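Local coordinates for protein Aureochrome1 (Vaucheria frigida, PDB 3UE6) that senses blue light through a bound flavin mononucleotide in its PAS/LOV domain, probably passing the signal on to the rest of the photoreceptor, at residues A[108-113]-A[124-129]. Numbering follows the deposited sequence.
Sequences DTSVCL and WNLFFV. With FMN (flavin mononucleotide), chain G.
Ser-110 CB meets the Phe-128 ring at its edge, in plane, 4.0 Å from CD1, while Thr-109 O and Asp-108 CB approach the same ring obliquely. At the other end of the strand pair, Trp-124 has Cys-112 O in plane at its edge, and its CE3 lies 3.5 Å from Leu-113 C. Cys-112 SG makes an oblique sulfur-aromatic contact, 5.2 Å from the centroid of the six-membered ring of Trp-124; it gets there with SG anti to the backbone N (chi1 -175°). Phe-127 turns to the opposite side of the sheet: Val-111 O sits at its ring edge, and FMN C4A lies over one face, 3.4 Å above the plane and offset toward the rim. An alanine at Phe-127 would probably open a gap against the isoalloxazine and leave this side of the flavin less firmly packed. Beside it, Leu-113 and Asn-125 run side by side, with Leu-113 CD2 3.5 Å from FMN O2; Asn-125 ND2 is hydrogen-bonded to Asn-115 and OD1 to Ser-147 N. Paired backbone bonds join Val-111 with Phe-127 and Leu-113 with Asn-125. This is an antiparallel hairpin of the PAS-fold sheet, one face lining the flavin pocket of a LOV domain.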
# COMPACT_ATOMS: atom_id res chain seq x y z
N ASP A 108 15.12 0.20 0.90
CA ASP A 108 14.18 0.51 1.98
C ASP A 108 14.92 0.76 3.29
O ASP A 108 15.78 -0.04 3.67
CB ASP A 108 13.20 -0.65 2.21
CG ASP A 108 12.45 -1.05 0.96
OD1 ASP A 108 12.36 -0.24 0.01
OD2 ASP A 108 11.93 -2.18 0.94
N THR A 109 14.58 1.84 3.98
CA THR A 109 15.13 2.06 5.32
C THR A 109 14.11 2.71 6.24
O THR A 109 13.03 3.12 5.82
CB THR A 109 16.38 2.94 5.31
OG1 THR A 109 16.10 4.18 4.65
CG2 THR A 109 17.54 2.24 4.60
N SER A 110 14.48 2.81 7.51
CA SER A 110 13.68 3.51 8.50
C SER A 110 14.57 4.46 9.28
O SER A 110 15.74 4.17 9.56
CB SER A 110 12.99 2.52 9.43
OG SER A 110 13.91 1.61 10.00
N VAL A 111 14.01 5.62 9.61
CA VAL A 111 14.75 6.63 10.35
C VAL A 111 13.87 7.24 11.43
O VAL A 111 12.66 7.35 11.27
CB VAL A 111 15.25 7.76 9.43
CG1 VAL A 111 16.21 8.65 10.18
CG2 VAL A 111 15.91 7.17 8.20
N CYS A 112 14.49 7.64 12.54
CA CYS A 112 13.79 8.34 13.60
C CYS A 112 14.22 9.81 13.62
O CYS A 112 15.38 10.13 13.89
CB CYS A 112 14.05 7.68 14.95
SG CYS A 112 13.10 8.38 16.32
N LEU A 113 13.27 10.70 13.32
CA LEU A 113 13.54 12.14 13.30
C LEU A 113 12.39 12.96 13.90
O LEU A 113 11.26 12.48 13.99
CB LEU A 113 13.86 12.63 11.89
CG LEU A 113 13.08 12.13 10.66
CD1 LEU A 113 11.61 11.88 10.95
CD2 LEU A 113 13.24 13.11 9.51
N TRP A 124 8.63 12.73 17.88
CA TRP A 124 9.65 11.92 17.23
C TRP A 124 9.01 10.83 16.38
O TRP A 124 8.11 10.12 16.83
CB TRP A 124 10.62 11.33 18.25
CG TRP A 124 11.58 12.33 18.73
CD1 TRP A 124 11.43 13.17 19.80
CD2 TRP A 124 12.85 12.66 18.16
NE1 TRP A 124 12.53 13.98 19.94
CE2 TRP A 124 13.43 13.68 18.93
CE3 TRP A 124 13.57 12.17 17.06
CZ2 TRP A 124 14.67 14.23 18.66
CZ3 TRP A 124 14.81 12.72 16.79
CH2 TRP A 124 15.35 13.74 17.58
N ASN A 125 9.48 10.73 15.14
CA ASN A 125 8.87 9.84 14.16
C ASN A 125 9.80 8.72 13.70
O ASN A 125 10.78 8.97 13.00
CB ASN A 125 8.41 10.66 12.94
CG ASN A 125 7.70 9.82 11.90
OD1 ASN A 125 7.39 8.66 12.14
ND2 ASN A 125 7.42 10.43 10.75
N LEU A 126 9.50 7.48 14.12
CA LEU A 126 10.15 6.30 13.54
C LEU A 126 9.46 5.99 12.22
O LEU A 126 8.35 5.45 12.19
CB LEU A 126 10.09 5.08 14.45
CG LEU A 126 10.73 3.80 13.87
CD1 LEU A 126 12.10 4.09 13.26
CD2 LEU A 126 10.83 2.68 14.90
N PHE A 127 10.12 6.34 11.14
CA PHE A 127 9.47 6.39 9.85
C PHE A 127 10.13 5.39 8.88
O PHE A 127 11.34 5.38 8.70
CB PHE A 127 9.52 7.83 9.35
CG PHE A 127 9.70 7.97 7.88
CD1 PHE A 127 8.67 7.66 7.01
CD2 PHE A 127 10.89 8.44 7.36
CE1 PHE A 127 8.83 7.79 5.65
CE2 PHE A 127 11.06 8.58 6.01
CZ PHE A 127 10.03 8.26 5.15
N PHE A 128 9.31 4.52 8.28
CA PHE A 128 9.80 3.53 7.32
C PHE A 128 9.30 3.85 5.91
O PHE A 128 8.17 4.30 5.72
CB PHE A 128 9.38 2.11 7.72
CG PHE A 128 9.73 1.05 6.69
CD1 PHE A 128 10.99 0.49 6.65
CD2 PHE A 128 8.77 0.60 5.79
CE1 PHE A 128 11.31 -0.49 5.71
CE2 PHE A 128 9.08 -0.37 4.86
CZ PHE A 128 10.35 -0.92 4.81
N VAL A 129 10.16 3.61 4.92
CA VAL A 129 9.82 3.85 3.52
C VAL A 129 10.23 2.67 2.64
O VAL A 129 11.28 2.06 2.84
CB VAL A 129 10.47 5.16 3.01
CG1 VAL A 129 11.98 5.15 3.22
CG2 VAL A 129 10.14 5.38 1.54
N1 FMN G . 10.12 12.74 5.66
C2 FMN G . 9.79 13.09 6.95
O2 FMN G . 10.48 13.92 7.56
N3 FMN G . 8.70 12.52 7.56
C4 FMN G . 7.93 11.60 6.89
O4 FMN G . 6.95 11.10 7.43
C4A FMN G . 8.26 11.25 5.59
N5 FMN G . 7.49 10.32 4.89
C5A FMN G . 7.83 9.98 3.60
C6 FMN G . 7.06 9.05 2.91
C7 FMN G . 7.39 8.69 1.61
C7M FMN G . 6.55 7.68 0.87
C8 FMN G . 8.50 9.26 1.00
C8M FMN G . 8.85 8.87 -0.40
C9 FMN G . 9.27 10.19 1.69
C9A FMN G . 8.94 10.55 2.99
N10 FMN G . 9.69 11.48 3.69
C10 FMN G . 9.36 11.82 4.98
C1' FMN G . 10.91 12.12 3.09
C2' FMN G . 10.64 13.37 2.27
O2' FMN G . 9.50 13.19 1.47
C3' FMN G . 11.86 13.66 1.41
O3' FMN G . 12.12 12.58 0.53
C4' FMN G . 13.08 13.90 2.30
O4' FMN G . 12.84 15.04 3.09
C5' FMN G . 14.37 14.10 1.52
O5' FMN G . 14.12 14.86 0.35
P FMN G . 14.51 16.42 0.26
O1P FMN G . 13.69 17.17 1.28
O2P FMN G . 14.19 16.95 -1.12
O3P FMN G . 15.98 16.63 0.54